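Local coordinates for protein putative histidinol-phosphate aminotransferase (Burkholderia pseudomallei, PDB 3P1T) that probably transfers the amino group of histidinol phosphate to 2-oxoglutarate, as a pyridoxal-phosphate-dependent aminotransferase of histidine biosynthesis, at residues A16-E28 / R314-L326. Residues are numbered along the deposited sequence; the frame is centred on the assembly and turned at random.
Sequences AQAVCLAFNENPE and RISIGREEDNDRL. With TLA (L(+)-tartaric acid), chain F.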
ATOM      1  N   ALA A  16     -30.773  22.276  -4.443  1.00 89.74           N
ATOM      2  CA  ALA A  16     -29.444  22.320  -5.063  1.00 87.92           C
ATOM      3  C   ALA A  16     -28.340  22.085  -4.015  1.00 90.22           C
ATOM      4  O   ALA A  16     -27.916  23.011  -3.310  1.00 90.58           O
ATOM      5  CB  ALA A  16     -29.235  23.656  -5.764  1.00 88.93           C
ATOM      6  N   GLN A  17     -27.880  20.827  -3.931  1.00 83.55           N
ATOM      7  CA  GLN A  17     -26.859  20.373  -2.992  1.00 80.89           C
ATOM      8  C   GLN A  17     -25.432  20.760  -3.451  1.00 78.79           C
ATOM      9  O   GLN A  17     -25.260  21.376  -4.507  1.00 78.59           O
ATOM     10  CB  GLN A  17     -26.974  18.851  -2.802  1.00 82.13           C
ATOM     11  CG  GLN A  17     -27.143  18.032  -4.072  1.00 97.36           C
ATOM     12  CD  GLN A  17     -27.812  16.735  -3.719  1.00116.13           C
ATOM     13  OE1 GLN A  17     -27.190  15.816  -3.170  1.00108.55           O
ATOM     14  NE2 GLN A  17     -29.115  16.666  -3.959  1.00111.37           N
ATOM     15  N   ALA A  18     -24.421  20.415  -2.622  1.00 70.50           N
ATOM     16  CA  ALA A  18     -23.004  20.668  -2.880  1.00 68.06           C
ATOM     17  C   ALA A  18     -22.523  19.886  -4.102  1.00 68.67           C
ATOM     18  O   ALA A  18     -23.032  18.792  -4.379  1.00 68.79           O
ATOM     19  CB  ALA A  18     -22.166  20.305  -1.664  1.00 67.94           C
ATOM     20  N   VAL A  19     -21.565  20.477  -4.843  1.00 61.43           N
ATOM     21  CA  VAL A  19     -21.014  19.957  -6.089  1.00 59.48           C
ATOM     22  C   VAL A  19     -19.480  20.051  -6.031  1.00 60.91           C
ATOM     23  O   VAL A  19     -18.942  21.143  -5.819  1.00 59.54           O
ATOM     24  CB  VAL A  19     -21.627  20.759  -7.291  1.00 63.67           C
ATOM     25  CG1 VAL A  19     -20.843  20.575  -8.584  1.00 62.80           C
ATOM     26  CG2 VAL A  19     -23.096  20.406  -7.511  1.00 64.44           C
ATOM     27  N   CYS A  20     -18.784  18.901  -6.201  1.00 56.85           N
ATOM     28  CA  CYS A  20     -17.313  18.846  -6.214  1.00 55.31           C
ATOM     29  C   CYS A  20     -16.851  18.406  -7.594  1.00 54.40           C
ATOM     30  O   CYS A  20     -17.092  17.279  -8.027  1.00 53.91           O
ATOM     31  CB  CYS A  20     -16.740  17.947  -5.113  1.00 55.90           C
ATOM     32  SG  CYS A  20     -14.913  17.985  -4.968  1.00 59.20           S
ATOM     33  N   LEU A  21     -16.206  19.333  -8.281  1.00 47.69           N
ATOM     34  CA  LEU A  21     -15.598  19.178  -9.591  1.00 45.39           C
ATOM     35  C   LEU A  21     -14.158  19.635  -9.457  1.00 47.41           C
ATOM     36  O   LEU A  21     -13.709  20.493 -10.218  1.00 46.96           O
ATOM     37  CB  LEU A  21     -16.381  20.001 -10.656  1.00 45.62           C
ATOM     38  CG  LEU A  21     -17.902  19.868 -10.764  1.00 49.45           C
ATOM     39  CD1 LEU A  21     -18.477  20.998 -11.580  1.00 49.63           C
ATOM     40  CD2 LEU A  21     -18.308  18.549 -11.373  1.00 49.91           C
ATOM     41  N   ALA A  22     -13.446  19.120  -8.434  1.00 43.58           N
ATOM     42  CA  ALA A  22     -12.086  19.574  -8.129  1.00 42.74           C
ATOM     43  C   ALA A  22     -11.019  18.464  -8.149  1.00 46.01           C
ATOM     44  O   ALA A  22      -9.839  18.815  -8.236  1.00 45.43           O
ATOM     45  CB  ALA A  22     -12.074  20.223  -6.749  1.00 43.33           C
ATOM     46  N   PHE A  23     -11.391  17.159  -8.018  1.00 42.33           N
ATOM     47  CA  PHE A  23     -10.366  16.103  -7.912  1.00 40.86           C
ATOM     48  C   PHE A  23     -10.389  15.083  -9.049  1.00 46.33           C
ATOM     49  O   PHE A  23      -9.700  14.061  -8.936  1.00 46.17           O
ATOM     50  CB  PHE A  23     -10.498  15.348  -6.586  1.00 41.67           C
ATOM     51  CG  PHE A  23     -10.350  16.267  -5.411  1.00 43.13           C
ATOM     52  CD1 PHE A  23      -9.114  16.808  -5.086  1.00 45.91           C
ATOM     53  CD2 PHE A  23     -11.454  16.635  -4.653  1.00 45.45           C
ATOM     54  CE1 PHE A  23      -8.986  17.715  -4.034  1.00 45.99           C
ATOM     55  CE2 PHE A  23     -11.318  17.521  -3.580  1.00 47.37           C
ATOM     56  CZ  PHE A  23     -10.086  18.056  -3.285  1.00 44.54           C
ATOM     57  N   ASN A  24     -11.094  15.381 -10.161  1.00 43.80           N
ATOM     58  CA  ASN A  24     -11.144  14.539 -11.368  1.00 44.15           C
ATOM     59  C   ASN A  24     -11.635  13.120 -11.042  1.00 48.74           C
ATOM     60  O   ASN A  24     -11.186  12.151 -11.668  1.00 50.37           O
ATOM     61  CB  ASN A  24      -9.753  14.472 -12.061  1.00 43.25           C
ATOM     62  CG  ASN A  24      -9.230  15.793 -12.549  1.00 52.22           C
ATOM     63  OD1 ASN A  24      -9.982  16.715 -12.907  1.00 52.81           O
ATOM     64  ND2 ASN A  24      -7.920  15.899 -12.606  1.00 32.39           N
ATOM     65  N   GLU A  25     -12.568  13.001 -10.082  1.00 42.74           N
ATOM     66  CA  GLU A  25     -13.100  11.697  -9.695  1.00 42.28           C
ATOM     67  C   GLU A  25     -14.167  11.227 -10.691  1.00 47.98           C
ATOM     68  O   GLU A  25     -14.778  12.050 -11.392  1.00 49.41           O
ATOM     69  CB  GLU A  25     -13.691  11.768  -8.270  1.00 43.48           C
ATOM     70  CG  GLU A  25     -12.672  12.026  -7.161  1.00 45.09           C
ATOM     71  CD  GLU A  25     -13.230  12.636  -5.888  1.00 56.49           C
ATOM     72  OE1 GLU A  25     -14.072  13.556  -5.985  1.00 54.11           O
ATOM     73  OE2 GLU A  25     -12.772  12.243  -4.791  1.00 52.80           O
ATOM     74  N   ASN A  26     -14.387   9.900 -10.768  1.00 44.20           N
ATOM     75  CA  ASN A  26     -15.470   9.333 -11.589  1.00 44.04           C
ATOM     76  C   ASN A  26     -16.771   9.664 -10.844  1.00 46.94           C
ATOM     77  O   ASN A  26     -16.869   9.294  -9.669  1.00 45.48           O
ATOM     78  CB  ASN A  26     -15.261   7.833 -11.839  1.00 39.41           C
ATOM     79  CG  ASN A  26     -16.318   7.179 -12.683  1.00 53.88           C
ATOM     80  OD1 ASN A  26     -17.518   7.400 -12.522  1.00 51.56           O
ATOM     81  ND2 ASN A  26     -15.901   6.287 -13.554  1.00 45.94           N
ATOM     82  N   PRO A  27     -17.724  10.438 -11.435  1.00 44.13           N
ATOM     83  CA  PRO A  27     -18.895  10.884 -10.659  1.00 44.26           C
ATOM     84  C   PRO A  27     -20.035   9.873 -10.587  1.00 50.93           C
ATOM     85  O   PRO A  27     -20.997  10.100  -9.836  1.00 52.07           O
ATOM     86  CB  PRO A  27     -19.354  12.117 -11.433  1.00 46.43           C
ATOM     87  CG  PRO A  27     -19.013  11.815 -12.839  1.00 50.74           C
ATOM     88  CD  PRO A  27     -17.733  11.028 -12.792  1.00 45.96           C
ATOM     89  N   GLU A  28     -19.939   8.773 -11.361  1.00 47.82           N
ATOM     90  CA  GLU A  28     -20.972   7.733 -11.425  1.00 48.01           C
ATOM     91  C   GLU A  28     -21.028   6.917 -10.158  1.00 50.01           C
ATOM     92  O   GLU A  28     -20.042   6.838  -9.414  1.00 48.82           O
ATOM     93  CB  GLU A  28     -20.748   6.775 -12.621  1.00 49.53           C
ATOM     94  CG  GLU A  28     -20.497   7.443 -13.969  1.00 63.01           C
ATOM     95  CD  GLU A  28     -21.472   8.502 -14.464  1.00 83.13           C
ATOM     96  OE1 GLU A  28     -22.681   8.423 -14.143  1.00 57.86           O
ATOM     97  OE2 GLU A  28     -21.017   9.400 -15.208  1.00 81.94           O
ATOM     98  N   ARG A 314      -8.984  24.606 -12.708  1.00 40.68           N
ATOM     99  CA  ARG A 314      -9.184  23.322 -13.362  1.00 39.52           C
ATOM    100  C   ARG A 314     -10.538  22.817 -12.923  1.00 43.84           C
ATOM    101  O   ARG A 314     -10.746  22.529 -11.741  1.00 42.70           O
ATOM    102  CB  ARG A 314      -8.042  22.329 -13.040  1.00 37.17           C
ATOM    103  CG  ARG A 314      -8.059  21.077 -13.919  1.00 41.62           C
ATOM    104  CD  ARG A 314      -7.252  19.937 -13.325  1.00 42.92           C
ATOM    105  NE  ARG A 314      -7.886  19.445 -12.105  1.00 36.50           N
ATOM    106  CZ  ARG A 314      -7.249  18.814 -11.135  1.00 49.02           C
ATOM    107  NH1 ARG A 314      -5.947  18.592 -11.224  1.00 43.66           N
ATOM    108  NH2 ARG A 314      -7.903  18.422 -10.052  1.00 38.08           N
ATOM    109  N   ILE A 315     -11.487  22.804 -13.856  1.00 41.67           N
ATOM    110  CA  ILE A 315     -12.863  22.367 -13.602  1.00 40.87           C
ATOM    111  C   ILE A 315     -13.030  20.926 -14.079  1.00 46.03           C
ATOM    112  O   ILE A 315     -12.855  20.660 -15.273  1.00 45.68           O
ATOM    113  CB  ILE A 315     -13.880  23.320 -14.305  1.00 43.83           C
ATOM    114  CG1 ILE A 315     -13.649  24.802 -13.919  1.00 43.32           C
ATOM    115  CG2 ILE A 315     -15.312  22.850 -14.022  1.00 44.70           C
ATOM    116  CD1 ILE A 315     -14.484  25.808 -14.691  1.00 53.85           C
ATOM    117  N   SER A 316     -13.383  20.002 -13.173  1.00 43.25           N
ATOM    118  CA  SER A 316     -13.626  18.617 -13.586  1.00 42.78           C
ATOM    119  C   SER A 316     -14.993  18.502 -14.285  1.00 48.66           C
ATOM    120  O   SER A 316     -15.852  19.386 -14.132  1.00 50.61           O
ATOM    121  CB  SER A 316     -13.550  17.671 -12.394  1.00 44.14           C
ATOM    122  OG  SER A 316     -12.267  17.734 -11.800  1.00 51.25           O
ATOM    123  N   ILE A 317     -15.167  17.451 -15.101  1.00 43.54           N
ATOM    124  CA  ILE A 317     -16.427  17.193 -15.795  1.00 43.08           C
ATOM    125  C   ILE A 317     -17.137  16.080 -15.020  1.00 48.29           C
ATOM    126  O   ILE A 317     -16.637  14.942 -14.976  1.00 47.18           O
ATOM    127  CB  ILE A 317     -16.196  16.857 -17.298  1.00 44.74           C
ATOM    128  CG1 ILE A 317     -15.382  17.949 -18.039  1.00 43.97           C
ATOM    129  CG2 ILE A 317     -17.485  16.507 -18.006  1.00 43.90           C
ATOM    130  CD1 ILE A 317     -15.925  19.386 -18.004  1.00 41.32           C
ATOM    131  N   GLY A 318     -18.244  16.439 -14.363  1.00 46.00           N
ATOM    132  CA  GLY A 318     -19.036  15.504 -13.563  1.00 46.90           C
ATOM    133  C   GLY A 318     -20.260  15.008 -14.301  1.00 53.93           C
ATOM    134  O   GLY A 318     -20.263  14.967 -15.534  1.00 54.46           O
ATOM    135  N   ARG A 319     -21.319  14.641 -13.563  1.00 51.80           N
ATOM    136  CA  ARG A 319     -22.575  14.263 -14.219  1.00 53.23           C
ATOM    137  C   ARG A 319     -23.268  15.528 -14.803  1.00 55.53           C
ATOM    138  O   ARG A 319     -22.906  16.655 -14.465  1.00 53.77           O
ATOM    139  CB  ARG A 319     -23.502  13.520 -13.250  1.00 58.58           C
ATOM    140  CG  ARG A 319     -23.207  12.034 -13.101  1.00 76.49           C
ATOM    141  CD  ARG A 319     -23.913  11.439 -11.894  1.00 98.67           C
ATOM    142  NE  ARG A 319     -23.271  11.862 -10.642  1.00118.05           N
ATOM    143  CZ  ARG A 319     -23.744  12.793  -9.817  1.00138.00           C
ATOM    144  NH1 ARG A 319     -24.906  13.383 -10.066  1.00125.99           N
ATOM    145  NH2 ARG A 319     -23.075  13.116  -8.717  1.00127.75           N
ATOM    146  N   GLU A 320     -24.248  15.330 -15.681  1.00 53.46           N
ATOM    147  CA  GLU A 320     -24.979  16.395 -16.360  1.00 53.69           C
ATOM    148  C   GLU A 320     -25.527  17.450 -15.362  1.00 57.57           C
ATOM    149  O   GLU A 320     -25.321  18.638 -15.580  1.00 57.66           O
ATOM    150  CB  GLU A 320     -26.122  15.798 -17.183  1.00 56.32           C
ATOM    151  CG  GLU A 320     -26.806  16.825 -18.075  1.00 74.20           C
ATOM    152  CD  GLU A 320     -28.131  16.436 -18.700  1.00102.71           C
ATOM    153  OE1 GLU A 320     -28.333  15.232 -18.984  1.00103.02           O
ATOM    154  OE2 GLU A 320     -28.948  17.351 -18.953  1.00 97.70           O
ATOM    155  N   GLU A 321     -26.179  17.022 -14.270  1.00 54.25           N
ATOM    156  CA  GLU A 321     -26.773  17.910 -13.259  1.00 54.73           C
ATOM    157  C   GLU A 321     -25.690  18.741 -12.527  1.00 54.97           C
ATOM    158  O   GLU A 321     -25.960  19.902 -12.203  1.00 54.12           O
ATOM    159  CB  GLU A 321     -27.647  17.138 -12.234  1.00 57.25           C
ATOM    160  CG  GLU A 321     -27.003  15.945 -11.518  1.00 75.33           C
ATOM    161  CD  GLU A 321     -27.161  14.542 -12.102  1.00101.91           C
ATOM    162  OE1 GLU A 321     -26.866  14.336 -13.304  1.00 65.44           O
ATOM    163  OE2 GLU A 321     -27.483  13.621 -11.316  1.00109.40           O
ATOM    164  N   ASP A 322     -24.473  18.175 -12.319  1.00 49.42           N
ATOM    165  CA  ASP A 322     -23.315  18.849 -11.694  1.00 48.05           C
ATOM    166  C   ASP A 322     -22.775  19.976 -12.588  1.00 50.42           C
ATOM    167  O   ASP A 322     -22.579  21.109 -12.134  1.00 48.48           O
ATOM    168  CB  ASP A 322     -22.193  17.846 -11.404  1.00 48.68           C
ATOM    169  CG  ASP A 322     -22.554  16.759 -10.417  1.00 63.10           C
ATOM    170  OD1 ASP A 322     -23.492  16.984  -9.598  1.00 65.69           O
ATOM    171  OD2 ASP A 322     -21.875  15.682 -10.435  1.00 66.22           O
ATOM    172  N   ASN A 323     -22.568  19.649 -13.872  1.00 47.38           N
ATOM    173  CA  ASN A 323     -22.105  20.559 -14.909  1.00 47.44           C
ATOM    174  C   ASN A 323     -23.133  21.672 -15.125  1.00 54.15           C
ATOM    175  O   ASN A 323     -22.729  22.812 -15.374  1.00 54.32           O
ATOM    176  CB  ASN A 323     -21.832  19.791 -16.195  1.00 46.85           C
ATOM    177  CG  ASN A 323     -20.805  18.689 -16.043  1.00 61.23           C
ATOM    178  OD1 ASN A 323     -19.999  18.665 -15.109  1.00 54.62           O
ATOM    179  ND2 ASN A 323     -20.822  17.743 -16.958  1.00 53.37           N
ATOM    180  N   ASP A 324     -24.453  21.354 -14.968  1.00 52.26           N
ATOM    181  CA  ASP A 324     -25.567  22.324 -15.025  1.00 53.43           C
ATOM    182  C   ASP A 324     -25.380  23.413 -13.943  1.00 55.18           C
ATOM    183  O   ASP A 324     -25.448  24.605 -14.248  1.00 54.15           O
ATOM    184  CB  ASP A 324     -26.950  21.624 -14.844  1.00 56.64           C
ATOM    185  CG  ASP A 324     -27.611  20.959 -16.057  1.00 70.63           C
ATOM    186  OD1 ASP A 324     -27.144  21.197 -17.204  1.00 71.72           O
ATOM    187  OD2 ASP A 324     -28.654  20.265 -15.865  1.00 75.93           O
ATOM    188  N   ARG A 325     -25.093  22.973 -12.686  1.00 50.62           N
ATOM    189  CA  ARG A 325     -24.871  23.813 -11.503  1.00 49.44           C
ATOM    190  C   ARG A 325     -23.684  24.765 -11.725  1.00 52.86           C
ATOM    191  O   ARG A 325     -23.824  25.971 -11.479  1.00 52.68           O
ATOM    192  CB  ARG A 325     -24.646  22.945 -10.250  1.00 45.62           C
ATOM    193  CG  ARG A 325     -25.925  22.267  -9.732  1.00 53.50           C
ATOM    194  CD  ARG A 325     -26.178  22.523  -8.253  1.00 63.04           C
ATOM    195  NE  ARG A 325     -26.052  23.949  -7.950  1.00 71.64           N
ATOM    196  CZ  ARG A 325     -25.292  24.460  -6.986  1.00 86.47           C
ATOM    197  NH1 ARG A 325     -24.637  23.660  -6.148  1.00 69.22           N
ATOM    198  NH2 ARG A 325     -25.219  25.773  -6.819  1.00 76.01           N
ATOM    199  N   LEU A 326     -22.548  24.221 -12.232  1.00 47.85           N
ATOM    200  CA  LEU A 326     -21.340  24.982 -12.522  1.00 47.47           C
ATOM    201  C   LEU A 326     -21.594  26.046 -13.574  1.00 52.37           C
ATOM    202  O   LEU A 326     -21.214  27.207 -13.371  1.00 51.69           O
ATOM    203  CB  LEU A 326     -20.179  24.093 -12.991  1.00 46.50           C
ATOM    204  CG  LEU A 326     -18.974  24.916 -13.450  1.00 50.62           C
ATOM    205  CD1 LEU A 326     -17.882  24.915 -12.425  1.00 50.95           C
ATOM    206  CD2 LEU A 326     -18.563  24.616 -14.886  1.00 50.14           C
TER
HETATM  207  O1  TLA F 343      -4.374  11.644 -10.006  1.00 80.56           O
HETATM  208  C1  TLA F 343      -4.363  12.866 -10.039  1.00 77.72           C
HETATM  209  C2  TLA F 343      -4.352  13.812  -8.696  1.00 74.93           C
HETATM  210  O2  TLA F 343      -3.893  13.390  -7.232  1.00 73.77           O
HETATM  211  C3  TLA F 343      -5.880  14.431  -8.641  1.00 73.09           C
HETATM  212  O3  TLA F 343      -7.011  13.762  -7.765  1.00 74.88           O
HETATM  213  C4  TLA F 343      -5.730  16.059  -8.656  1.00 69.56           C
HETATM  214  O4  TLA F 343      -6.487  16.540  -7.636  1.00 68.10           O
HETATM  215  O41 TLA F 343      -4.860  16.803  -9.633  1.00 68.57           O
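Ser-316 ties strand 312-316 to segment 16-28 twice: its N gives a nearly straight bond (172°) to Leu-21 O, and its OG donates to Asn-24 OD1 at 2.7 Å. The amide of Asn-24 also puts ND2 3.3 Å over the centre of one guanidinium face of Arg-314, at Arg-314 CZ, and Asn-24 ND2 also hydrogen-bonds to Tyr-173 OH. At the guanidinium edge, Arg-314 NH2 bonds weakly to Ala-22 O, while Arg-314 NH1 grips tartrate O41 at 2.6 Å. Arg-314 is probably the arginine that, in fold-type I aminotransferases, binds a substrate carboxylate; here it holds a carboxylate of tartrate, probably from the crystallisation liquor, which Lys-198 also binds. Farther along, Arg-319, bent at chi3 (-73°), turns NE onto Pro-27 O at 3.0 Å, and the Pro-27 ring covers the backbone of Gly-318. Leu-21 drives CD1 against Leu-326 CB (3.8 Å) and CD2 against Asp-322 CB; Val-19 CG2 lies on the aliphatic part of Arg-325, whose NH2 bonds to Arg-297 O. Strand 299-303 runs between strands 19-20 and 312-316 in the four-stranded sheet, with helix 320-333 packed beside them and helix 244-267 touching Arg-319 and Asn-323.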